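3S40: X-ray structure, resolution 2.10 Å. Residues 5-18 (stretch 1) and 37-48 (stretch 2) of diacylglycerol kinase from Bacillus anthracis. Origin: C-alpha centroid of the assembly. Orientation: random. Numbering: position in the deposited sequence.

Stretch 1, residues 5-18: KTKFEKVLLIVNPK
Stretch 2 37-48: AAFPDLHILHTK

Two neighbouring parallel β-strands, Val-11 to Val-15 and Leu-42 to His-46, form this contact through a regular backbone ladder, with apolar side chains packed on both faces. Their N-to-C directions diverge by only 19° and their axes approach to 4.7 Å. Val-11 pairs with Leu-42, Leu-12 with His-43, Leu-13 with Ile-44, Ile-14 with Leu-45 and Val-15 with His-46; the CA atoms are 5.1 Å apart in Ile-14 and Leu-45 and 4.6 Å apart in Val-15 and His-46. Phi stays between -87° and -131°, psi between 119° and 142°.

As parallel pairing requires, each odd-numbered residue of the first strand bonds to the residues flanking its partner. Val-11 N donates to Asp-41 O (3.0 Å) and Val-11 O accepts from His-43 N (2.8 Å); Leu-13 N donates to His-43 O (2.7 Å) and Leu-13 O accepts from Leu-45 N (3.0 Å); Val-15 N donates to Leu-45 O (2.8 Å) and Val-15 O accepts from Thr-47 N (2.8 Å). Thr-47, chi1 p, offers a hydroxyl near that same carbonyl, adding a weak bond from OG1 to Val-15 O (3.4 Å).

Val-11, Leu-13, Val-15, Leu-42, Ile-44 and His-46 share one face. The β-branched valines, both t, suit extended backbone: Val-11 CG1 meets Leu-42 CD1 at 3.6 Å, and Val-15 CG2 meets Ile-44 CG2 (chi1 m, chi2 t) at 4.1 Å. Phe-39, just after the helix, has a flat apolar face that receives Val-11 CG2, 4.0 Å from the ring centroid, in a CH-pi contact. On the other face, Leu-12 (t, p) and Leu-45 (m, t), long enough to meet across the strands, bring their CD1 atoms to 3.9 Å.

Before the strands, a water bridges the two stretches, donating to Glu-9 O (2.8 Å) and accepting from Asp-41 N (3.0 Å). Lys-10 NZ remains 4.6 Å from Asp-41 OD2, beyond a salt bridge.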

ATOM      1  N   LYS A   5     -13.964 -10.357  25.701  1.00 93.97           N
ATOM      2  CA  LYS A   5     -14.831 -10.224  24.534  1.00 98.93           C
ATOM      3  C   LYS A   5     -14.187  -9.372  23.442  1.00 98.04           C
ATOM      4  O   LYS A   5     -13.754  -8.243  23.684  1.00102.47           O
ATOM      5  CB  LYS A   5     -16.190  -9.641  24.931  1.00104.17           C
ATOM      6  CG  LYS A   5     -17.084  -9.278  23.751  1.00105.99           C
ATOM      7  CD  LYS A   5     -17.472 -10.504  22.942  1.00105.75           C
ATOM      8  CE  LYS A   5     -18.353 -10.126  21.760  1.00103.21           C
ATOM      9  NZ  LYS A   5     -18.780 -11.319  20.979  1.00100.80           N
ATOM     10  N   THR A   6     -14.141  -9.922  22.234  1.00 85.98           N
ATOM     11  CA  THR A   6     -13.459  -9.293  21.111  1.00 69.49           C
ATOM     12  C   THR A   6     -14.414  -8.487  20.229  1.00 60.82           C
ATOM     13  O   THR A   6     -15.622  -8.705  20.244  1.00 67.79           O
ATOM     14  CB  THR A   6     -12.701 -10.355  20.272  1.00 54.55           C
ATOM     15  OG1 THR A   6     -12.601  -9.926  18.912  1.00 43.95           O
ATOM     16  CG2 THR A   6     -13.423 -11.716  20.315  1.00 52.44           C
ATOM     17  N   LYS A   7     -13.873  -7.541  19.468  1.00 45.90           N
ATOM     18  CA  LYS A   7     -14.687  -6.791  18.527  1.00 40.22           C
ATOM     19  C   LYS A   7     -14.794  -7.494  17.165  1.00 34.88           C
ATOM     20  O   LYS A   7     -15.336  -6.933  16.214  1.00 31.88           O
ATOM     21  CB  LYS A   7     -14.134  -5.370  18.355  1.00 49.30           C
ATOM     22  CG  LYS A   7     -12.917  -5.276  17.459  1.00 51.92           C
ATOM     23  CD  LYS A   7     -12.398  -3.837  17.378  1.00 59.89           C
ATOM     24  CE  LYS A   7     -11.841  -3.368  18.712  1.00 55.59           C
ATOM     25  NZ  LYS A   7     -10.992  -2.140  18.595  1.00 49.04           N
ATOM     26  N   PHE A   8     -14.264  -8.708  17.068  1.00 28.22           N
ATOM     27  CA  PHE A   8     -14.312  -9.465  15.823  1.00 28.48           C
ATOM     28  C   PHE A   8     -14.900 -10.848  16.060  1.00 32.69           C
ATOM     29  O   PHE A   8     -14.199 -11.758  16.480  1.00 28.75           O
ATOM     30  CB  PHE A   8     -12.918  -9.616  15.223  1.00 26.33           C
ATOM     31  CG  PHE A   8     -12.222  -8.315  14.978  1.00 19.97           C
ATOM     32  CD1 PHE A   8     -12.753  -7.387  14.091  1.00 21.53           C
ATOM     33  CD2 PHE A   8     -11.029  -8.028  15.623  1.00 25.85           C
ATOM     34  CE1 PHE A   8     -12.110  -6.169  13.862  1.00 23.49           C
ATOM     35  CE2 PHE A   8     -10.367  -6.808  15.395  1.00 31.17           C
ATOM     36  CZ  PHE A   8     -10.911  -5.886  14.518  1.00 24.08           C
ATOM     37  N   GLU A   9     -16.186 -11.000  15.766  1.00 21.46           N
ATOM     38  CA  GLU A   9     -16.894 -12.234  16.084  1.00 37.62           C
ATOM     39  C   GLU A   9     -16.422 -13.360  15.165  1.00 31.13           C
ATOM     40  O   GLU A   9     -16.178 -14.468  15.612  1.00 26.37           O
ATOM     41  CB  GLU A   9     -18.389 -12.013  15.927  1.00 45.14           C
ATOM     42  CG  GLU A   9     -19.240 -12.922  16.777  1.00 61.63           C
ATOM     43  CD  GLU A   9     -20.718 -12.635  16.599  1.00 77.06           C
ATOM     44  OE1 GLU A   9     -21.342 -13.261  15.712  1.00 79.58           O
ATOM     45  OE2 GLU A   9     -21.247 -11.774  17.337  1.00 78.93           O
ATOM     46  N   LYS A  10     -16.274 -13.055  13.879  1.00 28.62           N
ATOM     47  CA  LYS A  10     -15.777 -14.027  12.919  1.00 24.97           C
ATOM     48  C   LYS A  10     -14.574 -13.486  12.169  1.00 24.83           C
ATOM     49  O   LYS A  10     -14.547 -12.323  11.708  1.00 18.80           O
ATOM     50  CB  LYS A  10     -16.880 -14.449  11.947  1.00 26.89           C
ATOM     51  CG  LYS A  10     -18.040 -15.131  12.649  1.00 30.59           C
ATOM     52  CD  LYS A  10     -19.311 -14.997  11.861  1.00 32.42           C
ATOM     53  CE  LYS A  10     -19.499 -16.149  10.913  1.00 48.94           C
ATOM     54  NZ  LYS A  10     -20.915 -16.625  10.966  1.00 51.38           N
ATOM     55  N   VAL A  11     -13.579 -14.347  12.063  1.00 13.80           N
ATOM     56  CA  VAL A  11     -12.295 -14.014  11.453  1.00 12.34           C
ATOM     57  C   VAL A  11     -11.982 -14.999  10.326  1.00 22.99           C
ATOM     58  O   VAL A  11     -12.189 -16.218  10.459  1.00 18.11           O
ATOM     59  CB  VAL A  11     -11.152 -14.037  12.509  1.00 15.40           C
ATOM     60  CG1 VAL A  11      -9.802 -13.702  11.874  1.00 10.84           C
ATOM     61  CG2 VAL A  11     -11.472 -13.100  13.691  1.00 17.12           C
ATOM     62  N   LEU A  12     -11.502 -14.453   9.217  1.00 16.90           N
ATOM     63  CA  LEU A  12     -10.889 -15.226   8.142  1.00 20.39           C
ATOM     64  C   LEU A  12      -9.389 -14.960   8.057  1.00 22.08           C
ATOM     65  O   LEU A  12      -8.965 -13.803   8.005  1.00 20.76           O
ATOM     66  CB  LEU A  12     -11.511 -14.836   6.807  1.00 17.04           C
ATOM     67  CG  LEU A  12     -10.782 -15.360   5.560  1.00 17.03           C
ATOM     68  CD1 LEU A  12     -10.784 -16.897   5.499  1.00 28.28           C
ATOM     69  CD2 LEU A  12     -11.388 -14.746   4.312  1.00 16.05           C
ATOM     70  N   LEU A  13      -8.594 -16.028   8.021  1.00 15.91           N
ATOM     71  CA  LEU A  13      -7.167 -15.944   7.725  1.00 14.52           C
ATOM     72  C   LEU A  13      -6.887 -16.542   6.348  1.00 23.11           C
ATOM     73  O   LEU A  13      -7.149 -17.729   6.101  1.00 17.78           O
ATOM     74  CB  LEU A  13      -6.335 -16.686   8.801  1.00 17.38           C
ATOM     75  CG  LEU A  13      -4.839 -16.891   8.505  1.00 24.75           C
ATOM     76  CD1 LEU A  13      -4.108 -15.540   8.500  1.00 20.24           C
ATOM     77  CD2 LEU A  13      -4.133 -17.837   9.489  1.00 15.54           C
ATOM     78  N   ILE A  14      -6.371 -15.719   5.446  1.00 18.21           N
ATOM     79  CA  ILE A  14      -5.970 -16.193   4.117  1.00 17.71           C
ATOM     80  C   ILE A  14      -4.483 -16.453   4.138  1.00 22.90           C
ATOM     81  O   ILE A  14      -3.702 -15.578   4.506  1.00 20.05           O
ATOM     82  CB  ILE A  14      -6.294 -15.170   3.004  1.00 16.50           C
ATOM     83  CG1 ILE A  14      -7.807 -14.941   2.943  1.00 17.44           C
ATOM     84  CG2 ILE A  14      -5.743 -15.649   1.626  1.00 12.94           C
ATOM     85  CD1 ILE A  14      -8.239 -13.688   2.171  1.00 22.16           C
ATOM     86  N   VAL A  15      -4.097 -17.663   3.754  1.00 22.40           N
ATOM     87  CA  VAL A  15      -2.695 -18.066   3.769  1.00 26.93           C
ATOM     88  C   VAL A  15      -2.177 -18.357   2.373  1.00 23.78           C
ATOM     89  O   VAL A  15      -2.715 -19.218   1.677  1.00 28.50           O
ATOM     90  CB  VAL A  15      -2.496 -19.349   4.596  1.00 27.09           C
ATOM     91  CG1 VAL A  15      -1.081 -19.899   4.392  1.00 29.87           C
ATOM     92  CG2 VAL A  15      -2.784 -19.073   6.077  1.00 25.68           C
ATOM     93  N   ASN A  16      -1.133 -17.638   1.973  1.00 23.28           N
ATOM     94  CA  ASN A  16      -0.355 -17.994   0.787  1.00 24.45           C
ATOM     95  C   ASN A  16       0.722 -18.990   1.207  1.00 29.41           C
ATOM     96  O   ASN A  16       1.671 -18.623   1.908  1.00 31.49           O
ATOM     97  CB  ASN A  16       0.278 -16.740   0.170  1.00 32.11           C
ATOM     98  CG  ASN A  16       1.134 -17.051  -1.048  1.00 42.39           C
ATOM     99  OD1 ASN A  16       1.271 -18.201  -1.447  1.00 37.74           O
ATOM    100  ND2 ASN A  16       1.705 -16.016  -1.650  1.00 37.52           N
ATOM    101  N   PRO A  17       0.571 -20.261   0.791  1.00 38.12           N
ATOM    102  CA  PRO A  17       1.443 -21.339   1.271  1.00 39.63           C
ATOM    103  C   PRO A  17       2.886 -21.104   0.862  1.00 34.82           C
ATOM    104  O   PRO A  17       3.806 -21.614   1.498  1.00 39.33           O
ATOM    105  CB  PRO A  17       0.882 -22.590   0.571  1.00 41.58           C
ATOM    106  CG  PRO A  17      -0.493 -22.212   0.115  1.00 39.76           C
ATOM    107  CD  PRO A  17      -0.422 -20.746  -0.183  1.00 36.39           C
ATOM    108  N   LYS A  18       3.079 -20.325  -0.194  1.00 31.21           N
ATOM    109  CA  LYS A  18       4.424 -19.979  -0.631  1.00 41.41           C
ATOM    110  C   LYS A  18       5.055 -18.883   0.222  1.00 41.52           C
ATOM    111  O   LYS A  18       6.271 -18.678   0.182  1.00 35.81           O
ATOM    112  CB  LYS A  18       4.423 -19.543  -2.101  1.00 46.38           C
ATOM    113  CG  LYS A  18       4.586 -20.679  -3.090  1.00 58.10           C
ATOM    114  CD  LYS A  18       3.255 -21.171  -3.626  1.00 65.66           C
ATOM    115  CE  LYS A  18       3.472 -22.307  -4.622  1.00 76.58           C
ATOM    116  NZ  LYS A  18       2.222 -22.689  -5.338  1.00 81.24           N
ATOM    117  N   ALA A  37      -6.308 -18.818  19.622  1.00 24.43           N
ATOM    118  CA  ALA A  37      -6.593 -18.598  21.036  1.00 30.25           C
ATOM    119  C   ALA A  37      -7.454 -17.372  21.242  1.00 29.89           C
ATOM    120  O   ALA A  37      -8.308 -17.353  22.121  1.00 32.84           O
ATOM    121  CB  ALA A  37      -5.300 -18.465  21.844  1.00 21.56           C
ATOM    122  N   ALA A  38      -7.208 -16.343  20.435  1.00 32.44           N
ATOM    123  CA  ALA A  38      -7.851 -15.050  20.628  1.00 29.75           C
ATOM    124  C   ALA A  38      -9.239 -15.014  20.014  1.00 26.23           C
ATOM    125  O   ALA A  38     -10.144 -14.426  20.585  1.00 25.33           O
ATOM    126  CB  ALA A  38      -6.988 -13.920  20.054  1.00 25.23           C
ATOM    127  N   PHE A  39      -9.409 -15.662  18.862  1.00 22.41           N
ATOM    128  CA  PHE A  39     -10.669 -15.572  18.117  1.00 25.84           C
ATOM    129  C   PHE A  39     -11.451 -16.898  18.066  1.00 30.98           C
ATOM    130  O   PHE A  39     -11.093 -17.803  17.331  1.00 23.99           O
ATOM    131  CB  PHE A  39     -10.385 -15.069  16.697  1.00 21.66           C
ATOM    132  CG  PHE A  39      -9.550 -13.808  16.651  1.00 22.34           C
ATOM    133  CD1 PHE A  39      -9.989 -12.639  17.272  1.00 24.18           C
ATOM    134  CD2 PHE A  39      -8.340 -13.786  15.980  1.00 17.10           C
ATOM    135  CE1 PHE A  39      -9.233 -11.473  17.221  1.00 25.54           C
ATOM    136  CE2 PHE A  39      -7.575 -12.630  15.924  1.00 30.35           C
ATOM    137  CZ  PHE A  39      -8.028 -11.460  16.552  1.00 23.57           C
ATOM    138  N   PRO A  40     -12.548 -16.998  18.820  1.00 33.43           N
ATOM    139  CA  PRO A  40     -13.258 -18.276  18.962  1.00 30.92           C
ATOM    140  C   PRO A  40     -13.933 -18.802  17.680  1.00 31.78           C
ATOM    141  O   PRO A  40     -14.441 -19.924  17.695  1.00 29.37           O
ATOM    142  CB  PRO A  40     -14.310 -17.964  20.028  1.00 37.96           C
ATOM    143  CG  PRO A  40     -14.584 -16.519  19.847  1.00 41.37           C
ATOM    144  CD  PRO A  40     -13.255 -15.900  19.494  1.00 34.11           C
ATOM    145  N   ASP A  41     -13.951 -18.019  16.607  1.00 24.28           N
ATOM    146  CA  ASP A  41     -14.456 -18.487  15.311  1.00 24.24           C
ATOM    147  C   ASP A  41     -13.523 -18.019  14.215  1.00 30.76           C
ATOM    148  O   ASP A  41     -13.583 -16.869  13.765  1.00 25.74           O
ATOM    149  CB  ASP A  41     -15.872 -17.967  15.050  1.00 24.73           C
ATOM    150  CG  ASP A  41     -16.471 -18.477  13.733  1.00 26.94           C
ATOM    151  OD1 ASP A  41     -15.732 -18.825  12.784  1.00 28.71           O
ATOM    152  OD2 ASP A  41     -17.713 -18.503  13.629  1.00 30.48           O
ATOM    153  N   LEU A  42     -12.675 -18.931  13.773  1.00 24.03           N
ATOM    154  CA  LEU A  42     -11.577 -18.588  12.898  1.00 14.14           C
ATOM    155  C   LEU A  42     -11.550 -19.528  11.700  1.00 22.73           C
ATOM    156  O   LEU A  42     -11.528 -20.740  11.844  1.00 24.93           O
ATOM    157  CB  LEU A  42     -10.266 -18.682  13.674  1.00 18.14           C
ATOM    158  CG  LEU A  42      -8.960 -18.552  12.883  1.00 28.83           C
ATOM    159  CD1 LEU A  42      -8.899 -17.182  12.221  1.00 26.39           C
ATOM    160  CD2 LEU A  42      -7.729 -18.772  13.796  1.00 15.91           C
ATOM    161  N   HIS A  43     -11.544 -18.962  10.511  1.00 24.86           N
ATOM    162  CA  HIS A  43     -11.610 -19.764   9.315  1.00 22.51           C
ATOM    163  C   HIS A  43     -10.317 -19.545   8.545  1.00 26.81           C
ATOM    164  O   HIS A  43      -9.897 -18.401   8.299  1.00 23.48           O
ATOM    165  CB  HIS A  43     -12.846 -19.366   8.489  1.00 22.31           C
ATOM    166  CG  HIS A  43     -13.198 -20.351   7.418  1.00 29.14           C
ATOM    167  ND1 HIS A  43     -14.407 -20.342   6.765  1.00 39.66           N
ATOM    168  CD2 HIS A  43     -12.502 -21.395   6.906  1.00 31.83           C
ATOM    169  CE1 HIS A  43     -14.441 -21.330   5.890  1.00 39.70           C
ATOM    170  NE2 HIS A  43     -13.294 -21.983   5.954  1.00 35.12           N
ATOM    171  N   ILE A  44      -9.659 -20.637   8.195  1.00 15.40           N
ATOM    172  CA  ILE A  44      -8.360 -20.558   7.545  1.00 14.17           C
ATOM    173  C   ILE A  44      -8.413 -21.167   6.164  1.00 27.42           C
ATOM    174  O   ILE A  44      -8.799 -22.326   6.016  1.00 25.77           O
ATOM    175  CB  ILE A  44      -7.301 -21.288   8.350  1.00 18.99           C
ATOM    176  CG1 ILE A  44      -7.264 -20.772   9.779  1.00 23.31           C
ATOM    177  CG2 ILE A  44      -5.932 -21.149   7.694  1.00 19.03           C
ATOM    178  CD1 ILE A  44      -6.200 -21.476  10.638  1.00 23.43           C
ATOM    179  N   LEU A  45      -8.011 -20.392   5.158  1.00 17.41           N
ATOM    180  CA  LEU A  45      -8.032 -20.856   3.772  1.00 19.84           C
ATOM    181  C   LEU A  45      -6.687 -20.654   3.120  1.00 23.54           C
ATOM    182  O   LEU A  45      -6.118 -19.563   3.186  1.00 24.77           O
ATOM    183  CB  LEU A  45      -9.083 -20.091   2.956  1.00 22.18           C
ATOM    184  CG  LEU A  45     -10.555 -20.170   3.366  1.00 29.45           C
ATOM    185  CD1 LEU A  45     -11.379 -19.237   2.461  1.00 30.27           C
ATOM    186  CD2 LEU A  45     -11.093 -21.619   3.299  1.00 23.61           C
ATOM    187  N   HIS A  46      -6.175 -21.690   2.467  1.00 22.57           N
ATOM    188  CA  HIS A  46      -4.952 -21.525   1.696  1.00 28.92           C
ATOM    189  C   HIS A  46      -5.312 -21.054   0.300  1.00 24.96           C
ATOM    190  O   HIS A  46      -6.326 -21.473  -0.233  1.00 21.51           O
ATOM    191  CB  HIS A  46      -4.193 -22.839   1.607  1.00 30.65           C
ATOM    192  CG  HIS A  46      -3.823 -23.418   2.936  1.00 28.54           C
ATOM    193  ND1 HIS A  46      -2.983 -24.506   3.063  1.00 29.16           N
ATOM    194  CD2 HIS A  46      -4.176 -23.063   4.194  1.00 30.82           C
ATOM    195  CE1 HIS A  46      -2.840 -24.796   4.343  1.00 32.22           C
ATOM    196  NE2 HIS A  46      -3.548 -23.933   5.050  1.00 29.09           N
ATOM    197  N   THR A  47      -4.508 -20.164  -0.285  1.00 25.41           N
ATOM    198  CA  THR A  47      -4.655 -19.849  -1.711  1.00 26.43           C
ATOM    199  C   THR A  47      -4.040 -20.986  -2.524  1.00 28.02           C
ATOM    200  O   THR A  47      -3.187 -21.701  -2.025  1.00 25.42           O
ATOM    201  CB  THR A  47      -3.924 -18.548  -2.103  1.00 26.83           C
ATOM    202  OG1 THR A  47      -2.566 -18.608  -1.638  1.00 25.67           O
ATOM    203  CG2 THR A  47      -4.617 -17.322  -1.483  1.00 27.28           C
ATOM    204  N   LYS A  48      -4.462 -21.140  -3.772  1.00 34.49           N
ATOM    205  CA  LYS A  48      -3.861 -22.127  -4.673  1.00 47.93           C
ATOM    206  C   LYS A  48      -3.304 -21.457  -5.919  1.00 46.51           C
ATOM    207  O   LYS A  48      -2.189 -21.745  -6.350  1.00 43.92           O
ATOM    208  CB  LYS A  48      -4.861 -23.215  -5.070  1.00 45.43           C
ATOM    209  CG  LYS A  48      -5.064 -24.285  -4.007  1.00 66.24           C
ATOM    210  CD  LYS A  48      -6.407 -24.131  -3.293  1.00 77.36           C
ATOM    211  CE  LYS A  48      -6.624 -25.222  -2.250  1.00 76.44           C
ATOM    212  NZ  LYS A  48      -7.923 -25.057  -1.534  1.00 78.98           N
TER
HETATM  213  O   HOH W   1     -13.502 -15.089  16.272  1.00 29.75           O
HETATM  214  O   HOH W   2     -14.821 -17.240  10.604  1.00 23.07           O